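PDB 6F3H: exoribonuclease II, mitochondrial from Candida glabrata, which degrades RNA from the 3' end in mitochondria as the metal-dependent, RNB-family nuclease component of the mtEXO degradosome. Local coordinates for residues Y294-N306 / V332-S345. The protein carries 1 engineered substitution. Residues are numbered along the deposited sequence; the frame is centred on the assembly and turned at random.
Sequences YIRTLLNDYAAGN and VTRSLCGKLLVEIS
L299 and L341 form the apolar centre where helix 294-303 lies against helix 334-343, with L299 CB 3.9 Å from L341 CD2. CD2 of L341 also rests on the backbone of N300, while its CD1 meets CB and CG of R296. L299 CD1 touches both L340 CD2 and I344 CD1, and its CD2 turns to the sulfur of C337. That sulfur makes a Cys sulfur-aromatic contact with Y302, sitting obliquely 4.2 Å from the ring centroid. A chi1 of -164° places CG of Y302 opposite its own N and carries the ring along the start of the other helix, where the backbone N of R334 lies at the ring edge and V332 CG1 near the hydroxyl; I317 of helix 311-322 also touches this tyrosine. The two helices pack roughly antiparallel, their short axes 8.3 Å apart at 143°, with helix 311-322 intervening in the chain, within the run of helices between residues 251 and 343 and away from the magnesium site. The backbones come closest at A303, whose CA is 4.3 Å from R334 CA.

Two arginines supply the polar bonds, one near each end. R334 donates NE to A303 O at 2.9 Å, almost straight (171°) but from above the carbonyl plane; one guanidinium face lies over G305, the glycine of the Schellman motif ending helix 294-303. R296, bent at chi3, gives NH1 to I344 O in the carbonyl plane (2.7 Å), while its NE forms a salt bridge with D293. Beside it, S345 OG bonds back to L341 O, which I344 N reaches from the opposite face.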
ATOM      1  N   TYR A 294     -13.729  21.609 -21.098  1.00 50.63           N
ATOM      2  CA  TYR A 294     -13.337  20.242 -21.393  1.00 50.36           C
ATOM      3  C   TYR A 294     -11.829  20.087 -21.529  1.00 50.60           C
ATOM      4  O   TYR A 294     -11.308  18.988 -21.326  1.00 51.64           O
ATOM      5  CB  TYR A 294     -14.052  19.758 -22.637  1.00 49.92           C
ATOM      6  CG  TYR A 294     -13.659  20.425 -23.929  1.00 54.29           C
ATOM      7  CD1 TYR A 294     -14.216  21.642 -24.309  1.00 57.95           C
ATOM      8  CD2 TYR A 294     -12.769  19.821 -24.793  1.00 51.66           C
ATOM      9  CE1 TYR A 294     -13.874  22.235 -25.510  1.00 56.56           C
ATOM     10  CE2 TYR A 294     -12.420  20.401 -25.997  1.00 51.39           C
ATOM     11  CZ  TYR A 294     -12.970  21.602 -26.357  1.00 59.06           C
ATOM     12  OH  TYR A 294     -12.613  22.150 -27.583  1.00 66.55           O
ATOM     13  N   ILE A 295     -11.107  21.163 -21.813  1.00 50.04           N
ATOM     14  CA  ILE A 295      -9.661  21.032 -21.870  1.00 41.50           C
ATOM     15  C   ILE A 295      -9.052  21.128 -20.492  1.00 48.09           C
ATOM     16  O   ILE A 295      -8.059  20.464 -20.190  1.00 52.66           O
ATOM     17  CB  ILE A 295      -9.061  22.091 -22.800  1.00 41.64           C
ATOM     18  CG1 ILE A 295      -9.618  21.926 -24.211  1.00 41.79           C
ATOM     19  CG2 ILE A 295      -7.550  22.028 -22.759  1.00 41.47           C
ATOM     20  CD1 ILE A 295      -8.888  22.751 -25.252  1.00 41.90           C
ATOM     21  N   ARG A 296      -9.608  21.952 -19.625  1.00 41.53           N
ATOM     22  CA  ARG A 296      -9.071  21.946 -18.285  1.00 41.42           C
ATOM     23  C   ARG A 296      -9.173  20.549 -17.723  1.00 45.80           C
ATOM     24  O   ARG A 296      -8.193  20.000 -17.209  1.00 47.93           O
ATOM     25  CB  ARG A 296      -9.802  22.947 -17.418  1.00 42.88           C
ATOM     26  CG  ARG A 296      -9.404  24.338 -17.738  1.00 44.56           C
ATOM     27  CD  ARG A 296      -9.732  25.233 -16.605  1.00 52.79           C
ATOM     28  NE  ARG A 296     -11.146  25.455 -16.362  1.00 55.60           N
ATOM     29  CZ  ARG A 296     -11.615  26.643 -15.999  1.00 59.71           C
ATOM     30  NH1 ARG A 296     -10.777  27.660 -15.875  1.00 61.49           N
ATOM     31  NH2 ARG A 296     -12.903  26.828 -15.770  1.00 61.34           N
ATOM     32  N   THR A 297     -10.341  19.930 -17.913  1.00 44.14           N
ATOM     33  CA  THR A 297     -10.556  18.544 -17.516  1.00 42.97           C
ATOM     34  C   THR A 297      -9.450  17.653 -18.032  1.00 44.16           C
ATOM     35  O   THR A 297      -8.936  16.788 -17.321  1.00 49.48           O
ATOM     36  CB  THR A 297     -11.884  18.043 -18.057  1.00 45.66           C
ATOM     37  OG1 THR A 297     -12.957  18.770 -17.460  1.00 47.39           O
ATOM     38  CG2 THR A 297     -12.032  16.586 -17.739  1.00 40.92           C
ATOM     39  N   LEU A 298      -9.104  17.819 -19.295  1.00 45.34           N
ATOM     40  CA  LEU A 298      -8.106  16.946 -19.879  1.00 43.20           C
ATOM     41  C   LEU A 298      -6.766  17.135 -19.195  1.00 40.52           C
ATOM     42  O   LEU A 298      -6.150  16.164 -18.750  1.00 52.40           O
ATOM     43  CB  LEU A 298      -8.014  17.227 -21.371  1.00 40.76           C
ATOM     44  CG  LEU A 298      -6.664  16.928 -21.983  1.00 50.38           C
ATOM     45  CD1 LEU A 298      -6.452  15.438 -22.075  1.00 50.47           C
ATOM     46  CD2 LEU A 298      -6.653  17.502 -23.347  1.00 40.84           C
ATOM     47  N   LEU A 299      -6.330  18.386 -19.035  1.00 40.65           N
ATOM     48  CA  LEU A 299      -5.072  18.643 -18.346  1.00 41.50           C
ATOM     49  C   LEU A 299      -5.108  18.080 -16.946  1.00 40.47           C
ATOM     50  O   LEU A 299      -4.131  17.510 -16.452  1.00 40.34           O
ATOM     51  CB  LEU A 299      -4.816  20.132 -18.252  1.00 45.47           C
ATOM     52  CG  LEU A 299      -4.714  20.814 -19.592  1.00 47.70           C
ATOM     53  CD1 LEU A 299      -4.819  22.319 -19.365  1.00 41.15           C
ATOM     54  CD2 LEU A 299      -3.432  20.394 -20.266  1.00 40.84           C
ATOM     55  N   ASN A 300      -6.250  18.218 -16.305  1.00 40.53           N
ATOM     56  CA  ASN A 300      -6.408  17.701 -14.967  1.00 45.68           C
ATOM     57  C   ASN A 300      -6.229  16.191 -14.947  1.00 51.57           C
ATOM     58  O   ASN A 300      -5.413  15.665 -14.184  1.00 54.77           O
ATOM     59  CB  ASN A 300      -7.768  18.124 -14.452  1.00 49.75           C
ATOM     60  CG  ASN A 300      -7.999  17.701 -13.054  1.00 57.59           C
ATOM     61  OD1 ASN A 300      -7.234  18.024 -12.160  1.00 58.75           O
ATOM     62  ND2 ASN A 300      -9.077  16.974 -12.842  1.00 68.40           N
ATOM     63  N   ASP A 301      -6.962  15.476 -15.800  1.00 46.85           N
ATOM     64  CA  ASP A 301      -6.799  14.034 -15.839  1.00 44.27           C
ATOM     65  C   ASP A 301      -5.367  13.631 -16.175  1.00 44.88           C
ATOM     66  O   ASP A 301      -4.957  12.519 -15.847  1.00 51.41           O
ATOM     67  CB  ASP A 301      -7.791  13.422 -16.835  1.00 47.21           C
ATOM     68  CG  ASP A 301      -9.202  13.314 -16.263  1.00 50.07           C
ATOM     69  OD1 ASP A 301      -9.307  13.279 -15.029  1.00 53.42           O
ATOM     70  OD2 ASP A 301     -10.202  13.224 -17.011  1.00 49.01           O
ATOM     71  N   TYR A 302      -4.579  14.503 -16.789  1.00 42.65           N
ATOM     72  CA  TYR A 302      -3.191  14.124 -17.026  1.00 42.85           C
ATOM     73  C   TYR A 302      -2.332  14.318 -15.778  1.00 43.74           C
ATOM     74  O   TYR A 302      -1.641  13.392 -15.356  1.00 44.41           O
ATOM     75  CB  TYR A 302      -2.624  14.910 -18.209  1.00 46.42           C
ATOM     76  CG  TYR A 302      -1.350  14.323 -18.778  1.00 49.93           C
ATOM     77  CD1 TYR A 302      -1.380  13.358 -19.775  1.00 47.19           C
ATOM     78  CD2 TYR A 302      -0.114  14.722 -18.303  1.00 56.77           C
ATOM     79  CE1 TYR A 302      -0.201  12.811 -20.281  1.00 51.26           C
ATOM     80  CE2 TYR A 302       1.064  14.187 -18.800  1.00 57.01           C
ATOM     81  CZ  TYR A 302       1.017  13.237 -19.783  1.00 55.89           C
ATOM     82  OH  TYR A 302       2.203  12.722 -20.255  1.00 62.30           O
ATOM     83  N   ALA A 303      -2.392  15.503 -15.159  1.00 45.60           N
ATOM     84  CA  ALA A 303      -1.590  15.783 -13.964  1.00 40.04           C
ATOM     85  C   ALA A 303      -1.890  14.810 -12.837  1.00 46.00           C
ATOM     86  O   ALA A 303      -0.992  14.441 -12.069  1.00 50.42           O
ATOM     87  CB  ALA A 303      -1.835  17.205 -13.484  1.00 40.24           C
ATOM     88  N   ALA A 304      -3.158  14.432 -12.685  1.00 41.49           N
ATOM     89  CA  ALA A 304      -3.574  13.492 -11.665  1.00 39.73           C
ATOM     90  C   ALA A 304      -3.106  12.074 -11.931  1.00 54.70           C
ATOM     91  O   ALA A 304      -3.134  11.256 -11.013  1.00 62.84           O
ATOM     92  CB  ALA A 304      -5.081  13.520 -11.567  1.00 39.77           C
ATOM     93  N   GLY A 305      -2.653  11.770 -13.141  1.00 50.76           N
ATOM     94  CA  GLY A 305      -2.207  10.432 -13.484  1.00 52.21           C
ATOM     95  C   GLY A 305      -3.282   9.489 -13.968  1.00 56.30           C
ATOM     96  O   GLY A 305      -3.038   8.279 -14.032  1.00 65.35           O
ATOM     97  N   ASN A 306      -4.459  10.004 -14.323  1.00 49.56           N
ATOM     98  CA  ASN A 306      -5.564   9.159 -14.757  1.00 44.20           C
ATOM     99  C   ASN A 306      -5.461   8.714 -16.211  1.00 48.80           C
ATOM    100  O   ASN A 306      -5.971   7.646 -16.561  1.00 58.95           O
ATOM    101  CB  ASN A 306      -6.873   9.901 -14.586  1.00 39.62           C
ATOM    102  CG  ASN A 306      -7.244  10.093 -13.159  1.00 42.38           C
ATOM    103  OD1 ASN A 306      -6.996   9.239 -12.305  1.00 48.73           O
ATOM    104  ND2 ASN A 306      -7.833  11.238 -12.876  1.00 39.83           N
ATOM    105  N   VAL A 332       6.686  17.037 -22.269  1.00 61.55           N
ATOM    106  CA  VAL A 332       5.307  16.993 -21.811  1.00 54.55           C
ATOM    107  C   VAL A 332       5.268  16.127 -20.572  1.00 54.13           C
ATOM    108  O   VAL A 332       5.362  14.900 -20.669  1.00 58.18           O
ATOM    109  CB  VAL A 332       4.381  16.442 -22.896  1.00 53.11           C
ATOM    110  CG1 VAL A 332       3.002  16.131 -22.346  1.00 46.66           C
ATOM    111  CG2 VAL A 332       4.315  17.403 -24.066  1.00 54.69           C
ATOM    112  N   THR A 333       5.089  16.768 -19.417  1.00 51.84           N
ATOM    113  CA  THR A 333       5.154  16.141 -18.106  1.00 43.47           C
ATOM    114  C   THR A 333       3.948  16.587 -17.310  1.00 44.23           C
ATOM    115  O   THR A 333       3.415  17.671 -17.524  1.00 53.75           O
ATOM    116  CB  THR A 333       6.440  16.534 -17.349  1.00 42.69           C
ATOM    117  OG1 THR A 333       6.397  17.923 -16.983  1.00 47.43           O
ATOM    118  CG2 THR A 333       7.657  16.328 -18.196  1.00 40.84           C
ATOM    119  N   ARG A 334       3.557  15.770 -16.344  1.00 40.30           N
ATOM    120  CA  ARG A 334       2.406  16.130 -15.533  1.00 40.25           C
ATOM    121  C   ARG A 334       2.606  17.487 -14.896  1.00 40.42           C
ATOM    122  O   ARG A 334       1.679  18.296 -14.856  1.00 49.77           O
ATOM    123  CB  ARG A 334       2.197  15.090 -14.450  1.00 47.33           C
ATOM    124  CG  ARG A 334       2.439  13.672 -14.910  1.00 46.99           C
ATOM    125  CD  ARG A 334       1.225  12.823 -14.755  1.00 49.10           C
ATOM    126  NE  ARG A 334       0.889  12.672 -13.358  1.00 56.08           N
ATOM    127  CZ  ARG A 334       1.316  11.671 -12.604  1.00 61.72           C
ATOM    128  NH1 ARG A 334       2.101  10.743 -13.146  1.00 57.37           N
ATOM    129  NH2 ARG A 334       0.968  11.612 -11.313  1.00 63.14           N
ATOM    130  N   SER A 335       3.816  17.746 -14.386  1.00 40.55           N
ATOM    131  CA  SER A 335       4.146  19.056 -13.827  1.00 43.83           C
ATOM    132  C   SER A 335       3.802  20.151 -14.795  1.00 44.43           C
ATOM    133  O   SER A 335       3.352  21.235 -14.404  1.00 46.19           O
ATOM    134  CB  SER A 335       5.620  19.141 -13.483  1.00 40.91           C
ATOM    135  OG  SER A 335       5.885  18.303 -12.394  1.00 56.02           O
ATOM    136  N   LEU A 336       4.029  19.884 -16.066  1.00 42.03           N
ATOM    137  CA  LEU A 336       3.810  20.905 -17.059  1.00 43.36           C
ATOM    138  C   LEU A 336       2.321  21.091 -17.289  1.00 43.14           C
ATOM    139  O   LEU A 336       1.842  22.221 -17.385  1.00 41.50           O
ATOM    140  CB  LEU A 336       4.547  20.502 -18.328  1.00 46.90           C
ATOM    141  CG  LEU A 336       5.012  21.665 -19.177  1.00 49.42           C
ATOM    142  CD1 LEU A 336       6.211  22.237 -18.495  1.00 49.38           C
ATOM    143  CD2 LEU A 336       5.351  21.148 -20.544  1.00 48.08           C
ATOM    144  N   CYS A 337       1.556  20.000 -17.273  1.00 40.72           N
ATOM    145  CA  CYS A 337       0.108  20.135 -17.299  1.00 40.70           C
ATOM    146  C   CYS A 337      -0.395  20.822 -16.052  1.00 51.38           C
ATOM    147  O   CYS A 337      -1.367  21.581 -16.104  1.00 52.91           O
ATOM    148  CB  CYS A 337      -0.552  18.777 -17.425  1.00 45.55           C
ATOM    149  SG  CYS A 337      -0.266  18.008 -18.985  1.00 51.31           S
ATOM    150  N   GLY A 338       0.261  20.567 -14.920  1.00 53.08           N
ATOM    151  CA  GLY A 338      -0.112  21.242 -13.692  1.00 46.04           C
ATOM    152  C   GLY A 338       0.120  22.733 -13.777  1.00 45.50           C
ATOM    153  O   GLY A 338      -0.782  23.520 -13.495  1.00 45.21           O
ATOM    154  N   LYS A 339       1.325  23.137 -14.192  1.00 47.16           N
ATOM    155  CA  LYS A 339       1.621  24.558 -14.340  1.00 48.82           C
ATOM    156  C   LYS A 339       0.591  25.240 -15.210  1.00 46.78           C
ATOM    157  O   LYS A 339       0.053  26.291 -14.852  1.00 48.57           O
ATOM    158  CB  LYS A 339       2.995  24.763 -14.968  1.00 53.89           C
ATOM    159  CG  LYS A 339       4.150  24.210 -14.173  1.00 69.19           C
ATOM    160  CD  LYS A 339       5.449  24.815 -14.668  1.00 76.69           C
ATOM    161  CE  LYS A 339       5.258  26.301 -14.959  1.00 81.24           C
ATOM    162  NZ  LYS A 339       6.540  27.059 -14.999  1.00 83.32           N
ATOM    163  N   LEU A 340       0.257  24.624 -16.328  1.00 41.39           N
ATOM    164  CA  LEU A 340      -0.690  25.265 -17.215  1.00 41.49           C
ATOM    165  C   LEU A 340      -2.060  25.309 -16.586  1.00 41.52           C
ATOM    166  O   LEU A 340      -2.699  26.356 -16.526  1.00 41.73           O
ATOM    167  CB  LEU A 340      -0.759  24.512 -18.521  1.00 41.37           C
ATOM    168  CG  LEU A 340      -1.769  25.232 -19.386  1.00 45.26           C
ATOM    169  CD1 LEU A 340      -1.254  26.609 -19.686  1.00 50.95           C
ATOM    170  CD2 LEU A 340      -2.001  24.488 -20.655  1.00 43.03           C
ATOM    171  N   LEU A 341      -2.521  24.166 -16.114  1.00 43.94           N
ATOM    172  CA  LEU A 341      -3.837  24.088 -15.516  1.00 41.38           C
ATOM    173  C   LEU A 341      -3.957  25.078 -14.375  1.00 46.70           C
ATOM    174  O   LEU A 341      -4.977  25.758 -14.233  1.00 52.45           O
ATOM    175  CB  LEU A 341      -4.068  22.672 -15.036  1.00 41.14           C
ATOM    176  CG  LEU A 341      -5.447  22.414 -14.494  1.00 45.84           C
ATOM    177  CD1 LEU A 341      -6.512  23.084 -15.312  1.00 41.36           C
ATOM    178  CD2 LEU A 341      -5.621  20.964 -14.496  1.00 48.59           C
ATOM    179  N   VAL A 342      -2.909  25.192 -13.569  1.00 43.70           N
ATOM    180  CA  VAL A 342      -2.895  26.213 -12.534  1.00 44.81           C
ATOM    181  C   VAL A 342      -3.059  27.581 -13.165  1.00 47.86           C
ATOM    182  O   VAL A 342      -3.799  28.434 -12.673  1.00 50.75           O
ATOM    183  CB  VAL A 342      -1.582  26.133 -11.735  1.00 46.25           C
ATOM    184  CG1 VAL A 342      -1.229  27.485 -11.138  1.00 42.16           C
ATOM    185  CG2 VAL A 342      -1.653  25.066 -10.662  1.00 48.74           C
ATOM    186  N   GLU A 343      -2.408  27.789 -14.288  1.00 51.54           N
ATOM    187  CA  GLU A 343      -2.383  29.109 -14.879  1.00 51.84           C
ATOM    188  C   GLU A 343      -3.742  29.514 -15.421  1.00 51.97           C
ATOM    189  O   GLU A 343      -4.033  30.704 -15.536  1.00 54.63           O
ATOM    190  CB  GLU A 343      -1.333  29.128 -15.968  1.00 53.81           C
ATOM    191  CG  GLU A 343      -1.114  30.455 -16.534  1.00 66.12           C
ATOM    192  CD  GLU A 343       0.046  30.449 -17.481  1.00 79.30           C
ATOM    193  OE1 GLU A 343       1.054  29.782 -17.158  1.00 87.40           O
ATOM    194  OE2 GLU A 343      -0.052  31.092 -18.548  1.00 79.86           O
ATOM    195  N   ILE A 344      -4.578  28.553 -15.774  1.00 54.70           N
ATOM    196  CA  ILE A 344      -5.849  28.840 -16.414  1.00 53.02           C
ATOM    197  C   ILE A 344      -7.031  28.528 -15.502  1.00 56.75           C
ATOM    198  O   ILE A 344      -8.148  28.376 -15.987  1.00 53.22           O
ATOM    199  CB  ILE A 344      -5.963  28.068 -17.726  1.00 54.11           C
ATOM    200  CG1 ILE A 344      -5.807  26.587 -17.402  1.00 57.69           C
ATOM    201  CG2 ILE A 344      -4.896  28.539 -18.684  1.00 42.25           C
ATOM    202  CD1 ILE A 344      -6.349  25.683 -18.446  1.00 59.64           C
ATOM    203  N   SER A 345      -6.816  28.484 -14.192  1.00 62.98           N
ATOM    204  CA  SER A 345      -7.829  28.175 -13.193  1.00 65.64           C
ATOM    205  C   SER A 345      -7.773  29.221 -12.089  1.00 68.48           C
ATOM    206  O   SER A 345      -6.743  29.881 -11.903  1.00 70.58           O
ATOM    207  CB  SER A 345      -7.623  26.772 -12.594  1.00 64.31           C
ATOM    208  OG  SER A 345      -7.511  25.771 -13.589  1.00 66.47           O
TER